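Local coordinates for endoglucanase (Uncultured bacterium, PDB 3X17), which probably cleaves internal beta-1,4-glucosidic bonds of cellulose and related glucans, as a glycoside hydrolase family 9 endoglucanase with an N-terminal Ig-like domain, at residues A[248-253]-A[324-329]; A[271-276]-A[316-321]; A[369-374]-A[443-448]; A[475-480]-A[529-534]; A[514-519]-A[535-540]. All coordinates share one frame; numbering follows the deposited sequence.

All five contacts lie in the family 9 catalytic domain, an (alpha/alpha)6 barrel. Along the chain, contact 2 falls within the loop that contact 1 closes, and contacts 3, 4 and 5 follow. Contacts 1 and 2, with centres 18 Å apart, both use the long connection between helices 294-312 and 337-351, pinning it to strand 243-249 and to the start of helix 272-288. Contact 3 joins barrel elements about 11 Å from contact 2 at the nearest atoms. Contacts 4 and 5, with centres 11 Å apart, alternate along the chain and touch. They cross-link the mostly irregular region before helix 543-558, and the nearest atoms of contacts 5 and 1 are about 6 Å apart.

Contact 1: A[248-253]-A[324-329]; sequences AGLRWP and DNSGSG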
# COMPACT_ATOMS: atom_id res chain seq x y z
N ALA A 248 -10.36 -4.38 -19.12
CA ALA A 248 -11.39 -3.44 -18.69
C ALA A 248 -12.42 -3.23 -19.78
O ALA A 248 -12.21 -3.67 -20.91
CB ALA A 248 -10.76 -2.10 -18.26
N GLY A 249 -13.53 -2.59 -19.43
CA GLY A 249 -14.56 -2.20 -20.40
C GLY A 249 -14.08 -1.01 -21.20
O GLY A 249 -13.09 -0.37 -20.81
N LEU A 250 -14.75 -0.72 -22.31
CA LEU A 250 -14.51 0.51 -23.07
C LEU A 250 -15.02 1.74 -22.32
O LEU A 250 -14.56 2.85 -22.55
CB LEU A 250 -15.16 0.43 -24.47
CG LEU A 250 -14.66 -0.71 -25.37
CD1 LEU A 250 -15.47 -0.81 -26.66
CD2 LEU A 250 -13.17 -0.54 -25.68
N ARG A 251 -15.94 1.52 -21.39
CA ARG A 251 -16.56 2.61 -20.63
C ARG A 251 -16.44 2.42 -19.11
O ARG A 251 -16.43 1.29 -18.61
CB ARG A 251 -18.04 2.75 -21.03
CG ARG A 251 -18.25 3.21 -22.50
CD ARG A 251 -19.71 3.13 -22.95
NE ARG A 251 -20.29 1.79 -22.77
CZ ARG A 251 -20.17 0.78 -23.64
NH1 ARG A 251 -19.46 0.93 -24.76
NH2 ARG A 251 -20.74 -0.39 -23.38
N TRP A 252 -16.31 3.54 -18.40
CA TRP A 252 -16.37 3.55 -16.95
C TRP A 252 -17.80 3.21 -16.56
O TRP A 252 -18.72 3.90 -17.00
CB TRP A 252 -16.01 4.93 -16.40
CG TRP A 252 -14.57 5.33 -16.63
CD1 TRP A 252 -14.09 6.14 -17.61
CD2 TRP A 252 -13.44 4.97 -15.82
NE1 TRP A 252 -12.74 6.30 -17.47
CE2 TRP A 252 -12.31 5.57 -16.39
CE3 TRP A 252 -13.29 4.19 -14.66
CZ2 TRP A 252 -11.02 5.45 -15.84
CZ3 TRP A 252 -12.00 4.05 -14.11
CH2 TRP A 252 -10.89 4.70 -14.70
N PRO A 253 -17.99 2.14 -15.77
CA PRO A 253 -19.27 1.87 -15.16
C PRO A 253 -19.70 3.05 -14.29
O PRO A 253 -18.86 3.78 -13.77
CB PRO A 253 -19.00 0.66 -14.28
CG PRO A 253 -17.69 0.09 -14.79
CD PRO A 253 -16.93 1.24 -15.28
N ASP A 324 -7.04 3.55 -25.35
CA ASP A 324 -7.14 2.43 -24.42
C ASP A 324 -7.57 2.89 -23.00
O ASP A 324 -7.84 2.06 -22.13
CB ASP A 324 -5.79 1.72 -24.33
CG ASP A 324 -5.48 0.91 -25.57
OD1 ASP A 324 -6.28 0.95 -26.53
OD2 ASP A 324 -4.42 0.23 -25.58
N ASN A 325 -7.61 4.20 -22.78
CA ASN A 325 -8.03 4.74 -21.49
C ASN A 325 -9.49 5.12 -21.37
O ASN A 325 -9.86 5.80 -20.43
CB ASN A 325 -7.16 5.93 -21.09
CG ASN A 325 -5.70 5.59 -21.15
OD1 ASN A 325 -4.88 6.43 -21.52
ND2 ASN A 325 -5.38 4.31 -20.96
N SER A 326 -10.32 4.70 -22.32
CA SER A 326 -11.71 5.17 -22.37
C SER A 326 -12.55 4.64 -21.20
O SER A 326 -13.58 5.21 -20.89
CB SER A 326 -12.38 4.80 -23.69
OG SER A 326 -12.55 3.38 -23.79
N GLY A 327 -12.12 3.54 -20.56
CA GLY A 327 -12.88 3.01 -19.42
C GLY A 327 -12.04 2.48 -18.26
O GLY A 327 -12.49 1.64 -17.47
N SER A 328 -10.81 2.95 -18.20
CA SER A 328 -9.84 2.44 -17.23
C SER A 328 -8.65 3.39 -17.23
O SER A 328 -8.48 4.21 -18.16
CB SER A 328 -9.41 1.01 -17.56
OG SER A 328 -8.71 0.92 -18.78
N GLY A 329 -7.85 3.33 -16.16
CA GLY A 329 -6.68 4.21 -16.05
C GLY A 329 -5.52 3.67 -16.87
O GLY A 329 -5.51 2.49 -17.22
O HOH W 1 -14.41 -0.34 -17.61
O HOH W 2 -10.70 1.00 -20.99
O HOH W 3 -16.55 6.06 -19.93
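Arg251 and Gly327 bring the two backbones together, their CA atoms only 3.9 Å apart. Gly327, lacking a side chain, permits this. Toward strand 243-249 the chains diverge, the CA atoms of Ala248 and Ser328 being 6.3 Å apart. Little of this approach is direct hydrogen bonding: Leu250 O lies near Gly327 N at a poor angle. Ser326 OG donates to the same carbonyl, but at a doubtfully short modelled length.

Waters bridge further backbone groups: one accepts from Gly327 N at 2.9 Å and donates to Gly249 O at 2.8 Å; another accepts from Trp252 N and donates to Ser326 O.

Trp252 CG is anti to the carbonyl carbon (chi1 -67°), which lets the indole lie against the 327-328 peptide, with Gly327 C 3.6 Å above one face near the ring centre and Ser328 N offset toward the rim. Gly327 CA stands 3.8 Å from the centroid of the five-membered ring and 8° off its normal, a CH-pi contact. At the other end Ala248 CB presses on Ser328 CB at 3.5 Å, while Ser328 OG bonds to Lys246. Trp252 also rests on Asp179, part of an Asp-Ala-Gly-Asp sequence that lines the substrate cleft in family 9 relatives.

Chemically, the join sets an aromatic face on a bare glycine backbone, with backbone N-H and C=O groups of both segments bridged by water, rather than paired strands.

Contact 2: A[271-276]-A[316-321]; sequences TTQDTA and PILDYP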
# COMPACT_ATOMS: atom_id res chain seq x y z
N THR A 271 2.90 -5.40 -22.69
CA THR A 271 3.87 -4.39 -22.35
C THR A 271 5.06 -5.16 -21.75
O THR A 271 4.86 -6.21 -21.12
CB THR A 271 3.23 -3.50 -21.30
OG1 THR A 271 2.80 -2.26 -21.87
CG2 THR A 271 4.08 -3.33 -20.12
N THR A 272 6.28 -4.70 -22.01
CA THR A 272 7.46 -5.32 -21.40
C THR A 272 7.60 -5.04 -19.91
O THR A 272 8.02 -5.92 -19.18
CB THR A 272 8.77 -4.91 -22.13
OG1 THR A 272 8.80 -3.49 -22.30
CG2 THR A 272 8.82 -5.57 -23.50
N GLN A 273 7.24 -3.84 -19.43
CA GLN A 273 7.21 -3.60 -17.97
C GLN A 273 6.28 -4.56 -17.22
O GLN A 273 6.62 -5.05 -16.16
CB GLN A 273 6.92 -2.12 -17.60
CG GLN A 273 5.58 -1.56 -18.07
CD GLN A 273 4.50 -1.60 -17.00
OE1 GLN A 273 4.69 -2.17 -15.91
NE2 GLN A 273 3.33 -1.02 -17.31
N ASP A 274 5.10 -4.80 -17.78
CA ASP A 274 4.18 -5.75 -17.18
C ASP A 274 4.78 -7.15 -17.22
O ASP A 274 4.61 -7.92 -16.27
CB ASP A 274 2.80 -5.74 -17.87
CG ASP A 274 1.99 -4.48 -17.55
OD1 ASP A 274 1.80 -4.18 -16.35
OD2 ASP A 274 1.50 -3.81 -18.51
N THR A 275 5.41 -7.49 -18.34
CA THR A 275 5.98 -8.81 -18.49
C THR A 275 7.07 -9.05 -17.41
O THR A 275 7.09 -10.08 -16.71
CB THR A 275 6.54 -8.98 -19.93
OG1 THR A 275 5.48 -8.83 -20.89
CG2 THR A 275 7.18 -10.33 -20.11
N ALA A 276 7.88 -8.02 -17.18
CA ALA A 276 8.99 -8.10 -16.21
C ALA A 276 8.46 -8.05 -14.75
O ALA A 276 8.87 -8.85 -13.91
CB ALA A 276 9.98 -6.93 -16.46
N PRO A 316 12.13 -2.52 -25.55
CA PRO A 316 11.03 -1.93 -24.81
C PRO A 316 9.75 -1.98 -25.64
O PRO A 316 9.76 -1.60 -26.80
CB PRO A 316 11.49 -0.49 -24.64
CG PRO A 316 13.00 -0.64 -24.50
CD PRO A 316 13.33 -1.67 -25.53
N ILE A 317 8.66 -2.45 -25.05
CA ILE A 317 7.35 -2.28 -25.64
C ILE A 317 6.46 -1.59 -24.63
O ILE A 317 5.92 -2.21 -23.71
CB ILE A 317 6.73 -3.65 -26.05
CG1 ILE A 317 7.66 -4.35 -27.05
CG2 ILE A 317 5.31 -3.45 -26.66
CD1 ILE A 317 7.24 -5.76 -27.43
N LEU A 318 6.28 -0.29 -24.82
CA LEU A 318 5.64 0.50 -23.82
C LEU A 318 4.65 1.45 -24.48
O LEU A 318 4.73 2.66 -24.30
CB LEU A 318 6.70 1.26 -23.01
CG LEU A 318 7.67 0.31 -22.26
CD1 LEU A 318 8.90 1.01 -21.72
CD2 LEU A 318 6.97 -0.42 -21.14
N ASP A 319 3.71 0.89 -25.22
CA ASP A 319 2.71 1.71 -25.93
C ASP A 319 1.42 1.79 -25.16
O ASP A 319 0.80 0.75 -24.86
CB ASP A 319 2.43 1.12 -27.31
CG ASP A 319 3.66 1.05 -28.16
OD1 ASP A 319 4.43 2.04 -28.19
OD2 ASP A 319 3.83 0.01 -28.84
N TYR A 320 0.95 3.00 -24.94
CA TYR A 320 -0.25 3.25 -24.18
C TYR A 320 -1.20 4.17 -24.96
O TYR A 320 -1.38 5.33 -24.60
CB TYR A 320 0.08 3.85 -22.80
CG TYR A 320 1.04 2.99 -21.96
CD1 TYR A 320 0.59 1.87 -21.27
CD2 TYR A 320 2.39 3.30 -21.88
CE1 TYR A 320 1.47 1.09 -20.52
CE2 TYR A 320 3.28 2.51 -21.17
CZ TYR A 320 2.81 1.44 -20.44
OH TYR A 320 3.69 0.67 -19.72
N PRO A 321 -1.84 3.64 -26.01
CA PRO A 321 -2.65 4.53 -26.84
C PRO A 321 -3.71 5.22 -25.99
O PRO A 321 -4.36 4.59 -25.16
CB PRO A 321 -3.33 3.58 -27.84
CG PRO A 321 -2.68 2.26 -27.68
CD PRO A 321 -2.03 2.22 -26.33
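Thr271 and Thr272, where strand 265-271 gives way to helix 272-288, meet the Ile317 backbone of the loop 316-321. Thr271 holds the N-cap position, yet its side chain makes no capping bond. The first helical amide is taken up from across the contact instead: Thr272 N donates to Ile317 O at 3.0 Å, with an angle of 160° at the hydrogen. The return bond runs from Ile317 N to Thr272 OG1 at 2.9 Å and 167°. Thr272 OG1 sits between its own backbone N and carbonyl carbon (chi1 49°), the position from which it faces that amide; it is also bonded to Asp336. Thr272 CG2 lies 3.8 Å from Ile317 CB.

This is a helix start of the (alpha/alpha)6 barrel, and a calcium site lies close by, about 5 Å from the side chain of Gln273. Gln273 NE2 donates to Tyr320 OH at 3.0 Å, with the hydroxyl near the amide plane and the nitrogen at the edge of the phenol ring. Gln273 OE1 accepts from Lys277 NZ. Tyr320 OH also bonds to the backbone O of Asp333, a residue of that calcium site, which puts Tyr320 in the second shell of the metal.

Apolar contact lies alongside these bonds. Leu318 CD2 comes within 3.6 Å of Gln273 CG. Thr271 OG1 is buried here without a partner in the model, 3.7 Å from Tyr320 OH.

Contact 3: A[369-374]-A[443-448]; sequences PAYAPV and GMLLLF
Tyr371 points its hydroxyl at the edge of Phe448: OH lies in the plane of that ring, 3.8 Å from CD2. Tyr371 CG is anti to the backbone N (chi1 -168°), which sends the ring off toward the helix. One face of Phe448 has the carbonyl oxygen of Met444, a turn earlier in the same helix, 3.5 Å above the ring plane and offset toward the rim; Phe385 stacks on the ring as well. Tyr371 in turn packs edge-to-face with Tyr384.

Leu445 fits between the tyrosine and the proline, a methyl to each. Its CD2 reaches Tyr371 OH at 3.6 Å, approaching that ring obliquely as the two side chains slide past each other in opposite directions. CD1 lies 3.5 Å from Pro373 CA and 3.7 Å from Pro373 CG. Farther along, Val374 CG2 meets Met444 SD at 4.1 Å.

No direct hydrogen bond spans the segments. One water links them, accepting from Tyr371 OH at 2.8 Å and donating to Leu445 O at 2.6 Å.

Helix 381-390 packs against both sides of the join, since Ala381 touches Tyr371, Val374 and Leu445. A connecting loop laid by apolar and aromatic side chains onto helix 435-452 in this way belongs to the helical framework of the (alpha/alpha)6 barrel.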
# COMPACT_ATOMS: atom_id res chain seq x y z
N PRO A 369 18.99 0.99 -11.47
CA PRO A 369 17.74 1.74 -11.37
C PRO A 369 17.83 2.71 -10.20
O PRO A 369 18.50 2.38 -9.21
CB PRO A 369 16.71 0.65 -11.04
CG PRO A 369 17.28 -0.61 -11.58
CD PRO A 369 18.77 -0.48 -11.45
N ALA A 370 17.19 3.87 -10.28
CA ALA A 370 17.09 4.75 -9.11
C ALA A 370 16.45 4.01 -7.93
O ALA A 370 15.60 3.12 -8.13
CB ALA A 370 16.29 6.04 -9.44
N TYR A 371 16.93 4.32 -6.72
CA TYR A 371 16.39 3.76 -5.49
C TYR A 371 15.24 4.64 -5.00
O TYR A 371 15.42 5.82 -4.70
CB TYR A 371 17.46 3.64 -4.39
CG TYR A 371 17.00 2.81 -3.20
CD1 TYR A 371 16.97 1.44 -3.27
CD2 TYR A 371 16.52 3.42 -2.05
CE1 TYR A 371 16.54 0.67 -2.20
CE2 TYR A 371 16.04 2.68 -1.00
CZ TYR A 371 16.10 1.30 -1.06
OH TYR A 371 15.65 0.55 0.00
N ALA A 372 14.05 4.09 -4.95
CA ALA A 372 12.89 4.93 -4.65
C ALA A 372 11.85 4.07 -3.96
O ALA A 372 11.97 2.84 -3.97
CB ALA A 372 12.34 5.54 -5.94
N PRO A 373 10.90 4.70 -3.25
CA PRO A 373 9.89 3.92 -2.53
C PRO A 373 9.18 3.04 -3.58
O PRO A 373 9.08 3.44 -4.74
CB PRO A 373 8.92 4.98 -2.00
CG PRO A 373 9.73 6.27 -1.96
CD PRO A 373 10.81 6.15 -2.98
N VAL A 374 8.85 1.81 -3.22
CA VAL A 374 8.23 0.87 -4.16
C VAL A 374 6.94 1.44 -4.71
O VAL A 374 6.09 1.96 -3.94
CB VAL A 374 7.95 -0.46 -3.45
CG1 VAL A 374 7.00 -1.34 -4.29
CG2 VAL A 374 9.28 -1.16 -3.15
N GLY A 443 7.76 4.46 4.70
CA GLY A 443 7.84 3.65 5.89
C GLY A 443 8.56 2.34 5.63
O GLY A 443 9.42 1.91 6.41
N MET A 444 8.19 1.71 4.52
CA MET A 444 8.83 0.48 4.07
C MET A 444 10.34 0.66 3.82
O MET A 444 11.10 -0.19 4.21
CB MET A 444 8.14 -0.08 2.82
CG MET A 444 8.64 -1.48 2.40
SD MET A 444 8.09 -1.90 0.72
CE MET A 444 6.31 -1.98 0.94
N LEU A 445 10.78 1.75 3.21
CA LEU A 445 12.23 1.95 3.04
C LEU A 445 12.97 2.13 4.37
O LEU A 445 14.08 1.60 4.54
CB LEU A 445 12.58 3.09 2.08
CG LEU A 445 11.92 3.09 0.70
CD1 LEU A 445 12.29 4.37 -0.03
CD2 LEU A 445 12.26 1.85 -0.12
N LEU A 446 12.34 2.81 5.33
CA LEU A 446 12.88 2.88 6.70
C LEU A 446 13.03 1.49 7.30
O LEU A 446 14.10 1.15 7.81
CB LEU A 446 12.00 3.74 7.61
CG LEU A 446 11.92 5.21 7.21
CD1 LEU A 446 10.70 5.87 7.85
CD2 LEU A 446 13.20 5.95 7.62
N LEU A 447 12.01 0.65 7.14
CA LEU A 447 12.09 -0.68 7.66
C LEU A 447 13.11 -1.54 6.94
O LEU A 447 13.66 -2.46 7.53
CB LEU A 447 10.72 -1.36 7.68
CG LEU A 447 9.69 -0.78 8.65
CD1 LEU A 447 8.32 -1.44 8.48
CD2 LEU A 447 10.17 -0.85 10.11
N PHE A 448 13.33 -1.32 5.65
CA PHE A 448 14.37 -2.10 4.94
C PHE A 448 15.75 -1.81 5.58
O PHE A 448 16.53 -2.72 5.81
CB PHE A 448 14.43 -1.75 3.46
CG PHE A 448 13.34 -2.38 2.61
CD1 PHE A 448 12.56 -3.43 3.10
CD2 PHE A 448 13.12 -1.94 1.32
CE1 PHE A 448 11.56 -4.01 2.30
CE2 PHE A 448 12.14 -2.55 0.49
CZ PHE A 448 11.36 -3.57 1.00
O HOH W 4 15.57 1.99 2.44

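Contact 4: A[475-480]-A[529-534]; sequences LAKSYV and YADVTD
Lys477 and Asp531 supply the one charged pair: Lys477 NZ forms a salt bridge and hydrogen bond to Asp531 OD2 at 3.1 Å, approaching from above the carboxylate plane. Both groups have further partners. Lys477 NZ also donates to Pro487 O and Asn486 OD1, while Asp531 OD2 accepts from Arg489 N and OD1 from Asn490 N and Asn539 ND2. The ion pair is thus held inside a network that should stabilise both charges. Asp531 is also the centre of an inverse gamma turn.

The aromatic interaction is a T-shaped pair. Tyr479 turns its edge to the face of Tyr529, with centroids 5.0 Å apart and planes at 84°. Its CE1 atom stands 3.6 Å above the Tyr529 ring, over the centre.

Aliphatic carbons also touch Tyr529. Lys477 CG is anti to the backbone N (chi1 -169°), and a bend at chi2 (77°) turns CD; both carbons lie 4.0 Å from Tyr529 CE2. Farther out, Lys477 CE is 3.5 Å from Tyr529 OH, a hydroxyl bonded to Asn539. Leu475 CD1 meets Tyr529 CB at 4.0 Å.

In the fold, loop 475-480 follows helix 456-469, and loop 529-534 comes between helices 494-499 and 543-558. Ala476 touches strand 17-19 of the N-terminal sheet, which places the contact near the junction of the catalytic and Ig-like domains.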
# COMPACT_ATOMS: atom_id res chain seq x y z
N LEU A 475 -6.36 16.74 9.63
CA LEU A 475 -7.82 16.55 9.45
C LEU A 475 -8.39 15.59 10.48
O LEU A 475 -9.58 15.28 10.47
CB LEU A 475 -8.11 16.04 8.04
CG LEU A 475 -7.65 16.99 6.93
CD1 LEU A 475 -7.87 16.36 5.58
CD2 LEU A 475 -8.29 18.43 7.04
N ALA A 476 -7.53 15.06 11.35
CA ALA A 476 -7.97 14.12 12.35
C ALA A 476 -8.74 12.98 11.69
O ALA A 476 -9.80 12.55 12.19
CB ALA A 476 -8.86 14.85 13.39
N LYS A 477 -8.25 12.55 10.52
CA LYS A 477 -8.98 11.60 9.67
C LYS A 477 -8.31 10.24 9.72
O LYS A 477 -7.09 10.14 9.54
CB LYS A 477 -8.97 12.09 8.22
CG LYS A 477 -9.93 11.32 7.27
CD LYS A 477 -11.39 11.76 7.48
CE LYS A 477 -12.38 10.87 6.69
NZ LYS A 477 -13.79 10.89 7.29
N SER A 478 -9.10 9.19 9.81
CA SER A 478 -8.57 7.85 9.51
C SER A 478 -8.78 7.61 8.03
O SER A 478 -9.89 7.83 7.53
CB SER A 478 -9.36 6.78 10.27
OG SER A 478 -9.14 5.49 9.70
N TYR A 479 -7.72 7.26 7.31
CA TYR A 479 -7.84 7.09 5.87
C TYR A 479 -8.14 5.64 5.51
O TYR A 479 -8.11 5.29 4.34
CB TYR A 479 -6.58 7.58 5.16
CG TYR A 479 -6.42 9.11 5.21
CD1 TYR A 479 -7.31 9.96 4.54
CD2 TYR A 479 -5.42 9.69 5.98
CE1 TYR A 479 -7.15 11.37 4.58
CE2 TYR A 479 -5.24 11.10 6.03
CZ TYR A 479 -6.13 11.93 5.34
OH TYR A 479 -5.96 13.29 5.40
N VAL A 480 -8.40 4.80 6.51
CA VAL A 480 -8.69 3.40 6.24
C VAL A 480 -10.13 3.09 6.59
O VAL A 480 -10.57 3.31 7.72
CB VAL A 480 -7.77 2.43 7.02
CG1 VAL A 480 -8.10 0.98 6.61
CG2 VAL A 480 -6.32 2.71 6.74
N TYR A 529 -7.94 17.03 0.85
CA TYR A 529 -8.68 15.75 0.82
C TYR A 529 -10.14 16.01 1.11
O TYR A 529 -10.45 16.85 1.95
CB TYR A 529 -8.13 14.79 1.88
CG TYR A 529 -9.10 13.67 2.24
CD1 TYR A 529 -9.07 12.46 1.56
CD2 TYR A 529 -10.01 13.82 3.29
CE1 TYR A 529 -9.94 11.40 1.91
CE2 TYR A 529 -10.90 12.78 3.64
CZ TYR A 529 -10.88 11.59 2.90
OH TYR A 529 -11.74 10.55 3.24
N ALA A 530 -11.02 15.20 0.55
CA ALA A 530 -12.46 15.34 0.84
C ALA A 530 -13.16 14.00 0.91
O ALA A 530 -13.13 13.23 -0.05
CB ALA A 530 -13.15 16.24 -0.18
N ASP A 531 -13.87 13.76 2.01
CA ASP A 531 -14.56 12.49 2.13
C ASP A 531 -15.87 12.50 1.34
O ASP A 531 -16.95 12.54 1.90
CB ASP A 531 -14.79 12.12 3.60
CG ASP A 531 -15.42 10.73 3.76
OD1 ASP A 531 -15.56 9.99 2.75
OD2 ASP A 531 -15.76 10.39 4.92
N VAL A 532 -15.77 12.43 0.02
CA VAL A 532 -16.98 12.42 -0.80
C VAL A 532 -16.77 11.48 -1.97
O VAL A 532 -15.64 11.33 -2.48
CB VAL A 532 -17.33 13.85 -1.32
CG1 VAL A 532 -16.20 14.39 -2.18
CG2 VAL A 532 -18.60 13.81 -2.12
N THR A 533 -17.86 10.87 -2.42
CA THR A 533 -17.82 9.79 -3.41
C THR A 533 -17.13 10.15 -4.72
O THR A 533 -16.36 9.35 -5.26
CB THR A 533 -19.23 9.20 -3.69
OG1 THR A 533 -19.83 8.83 -2.43
CG2 THR A 533 -19.11 7.92 -4.57
N ASP A 534 -17.30 11.40 -5.15
CA ASP A 534 -16.81 11.89 -6.45
C ASP A 534 -15.29 12.08 -6.49
O ASP A 534 -14.71 12.23 -7.55
CB ASP A 534 -17.47 13.25 -6.78
CG ASP A 534 -18.85 13.40 -6.15
OD1 ASP A 534 -18.94 13.81 -4.95
OD2 ASP A 534 -19.85 13.02 -6.82

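Contact 5: A[514-519]-A[535-540]; sequences HPQTKA and SYETNE
Thr517 and Glu537 reach toward each other tip to tip. Thr517 OG1 donates to Glu537 OE1 at 3.0 Å, meeting the syn lone pair, on the side of the other carboxylate oxygen. The same oxygen accepts two backbone amides: Gln516 N at 2.9 Å, with an angle of 171° at the hydrogen, and Thr517 N at 3.0 Å with a more bent 138°. Both amides come from out of the carboxylate plane. The second oxygen, OE2, takes a bond from Ser535 OG at 3.1 Å within its own segment. Four donors therefore fix the rotation of this buried group, a setting that would suit a charged carboxylate.

Gln516 slides past Glu537 in the opposite direction and crosses Tyr536 at about a right angle. Its NE2 donates to Tyr536 OH at 2.9 Å, the nitrogen lying at the edge of the ring, near its plane, with amide and ring planes 74° apart. The Thr517 methyl CG2, anti to the carbonyl carbon, comes within 3.4 Å of Tyr536 CE2.

Glu540 probably matches the general acid in the C-terminal family 9 signature of relatives. Neither segment is helix or strand; both belong to the long irregular region between helices 494-499 and 543-558. Backbone hydrogen bonds tie Thr538 to Gly510 and Glu540 to Gly509, and the Glu540 side chain accepts from Gly178 N of the Asp-Ala-Gly-Asp sequence, just before strand 182-183.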
# COMPACT_ATOMS: atom_id res chain seq x y z
N HIS A 514 -2.83 18.30 -6.36
CA HIS A 514 -3.16 18.51 -7.77
C HIS A 514 -4.50 17.91 -8.12
O HIS A 514 -4.57 16.81 -8.67
CB HIS A 514 -2.06 17.94 -8.69
CG HIS A 514 -0.70 18.49 -8.41
ND1 HIS A 514 0.25 17.79 -7.69
CD2 HIS A 514 -0.18 19.73 -8.59
CE1 HIS A 514 1.31 18.55 -7.50
NE2 HIS A 514 1.07 19.74 -8.02
N PRO A 515 -5.58 18.64 -7.82
CA PRO A 515 -6.96 18.16 -7.98
C PRO A 515 -7.38 17.87 -9.42
O PRO A 515 -6.88 18.50 -10.34
CB PRO A 515 -7.80 19.32 -7.44
CG PRO A 515 -6.92 20.54 -7.53
CD PRO A 515 -5.52 20.02 -7.34
N GLN A 516 -8.41 17.04 -9.56
CA GLN A 516 -8.97 16.63 -10.84
C GLN A 516 -10.47 16.85 -10.80
O GLN A 516 -11.14 16.75 -11.82
CB GLN A 516 -8.75 15.13 -11.08
CG GLN A 516 -7.32 14.72 -11.05
CD GLN A 516 -6.91 13.95 -12.29
OE1 GLN A 516 -5.72 13.81 -12.56
NE2 GLN A 516 -7.89 13.41 -13.01
N THR A 517 -11.01 16.98 -9.61
CA THR A 517 -12.44 17.04 -9.45
C THR A 517 -12.82 18.31 -8.69
O THR A 517 -11.98 19.17 -8.44
CB THR A 517 -12.99 15.80 -8.71
OG1 THR A 517 -12.55 15.82 -7.34
CG2 THR A 517 -12.48 14.53 -9.35
N LYS A 518 -14.10 18.41 -8.34
CA LYS A 518 -14.68 19.67 -7.94
C LYS A 518 -14.39 19.97 -6.46
O LYS A 518 -14.22 21.12 -6.07
CB LYS A 518 -16.19 19.67 -8.20
CG LYS A 518 -16.84 21.05 -8.12
CD LYS A 518 -17.98 21.23 -9.14
CE LYS A 518 -19.19 21.98 -8.53
NZ LYS A 518 -19.88 21.21 -7.44
N ALA A 519 -14.30 18.91 -5.66
CA ALA A 519 -14.53 19.04 -4.22
C ALA A 519 -13.28 19.34 -3.38
O ALA A 519 -13.37 19.47 -2.16
CB ALA A 519 -15.27 17.83 -3.67
N SER A 535 -14.69 12.28 -5.32
CA SER A 535 -13.28 12.64 -5.28
C SER A 535 -12.45 11.39 -5.43
O SER A 535 -12.07 10.76 -4.45
CB SER A 535 -12.92 13.35 -3.98
OG SER A 535 -11.56 13.75 -4.00
N TYR A 536 -12.22 10.99 -6.68
CA TYR A 536 -11.45 9.81 -6.94
C TYR A 536 -9.94 10.07 -6.81
O TYR A 536 -9.15 9.14 -6.71
CB TYR A 536 -11.83 9.23 -8.30
CG TYR A 536 -11.55 10.15 -9.48
CD1 TYR A 536 -10.27 10.32 -9.97
CD2 TYR A 536 -12.59 10.84 -10.13
CE1 TYR A 536 -9.99 11.20 -11.04
CE2 TYR A 536 -12.32 11.71 -11.21
CZ TYR A 536 -11.02 11.87 -11.66
OH TYR A 536 -10.72 12.68 -12.74
N GLU A 537 -9.53 11.31 -6.79
CA GLU A 537 -8.12 11.59 -6.66
C GLU A 537 -7.64 11.76 -5.22
O GLU A 537 -6.51 11.98 -4.95
CB GLU A 537 -7.71 12.76 -7.55
CG GLU A 537 -7.91 14.12 -7.00
CD GLU A 537 -9.31 14.56 -7.06
OE1 GLU A 537 -9.60 15.72 -7.32
OE2 GLU A 537 -10.15 13.73 -6.81
N THR A 538 -8.55 11.59 -4.30
CA THR A 538 -8.32 11.91 -2.91
C THR A 538 -8.90 10.80 -2.03
O THR A 538 -8.39 10.50 -0.94
CB THR A 538 -9.03 13.25 -2.63
OG1 THR A 538 -8.09 14.33 -2.71
CG2 THR A 538 -9.80 13.25 -1.41
N ASN A 539 -10.00 10.20 -2.49
CA ASN A 539 -10.83 9.38 -1.61
C ASN A 539 -11.17 8.04 -2.24
O ASN A 539 -12.21 7.43 -1.96
CB ASN A 539 -12.11 10.12 -1.22
CG ASN A 539 -12.71 9.59 0.07
OD1 ASN A 539 -11.99 9.29 1.05
ND2 ASN A 539 -14.03 9.48 0.11
N GLU A 540 -10.28 7.60 -3.12
CA GLU A 540 -10.43 6.29 -3.74
C GLU A 540 -9.33 5.34 -3.21
O GLU A 540 -8.14 5.68 -3.22
CB GLU A 540 -10.32 6.40 -5.27
CG GLU A 540 -10.66 5.06 -5.96
CD GLU A 540 -10.39 5.03 -7.45
OE1 GLU A 540 -9.61 5.87 -7.95
OE2 GLU A 540 -10.95 4.13 -8.13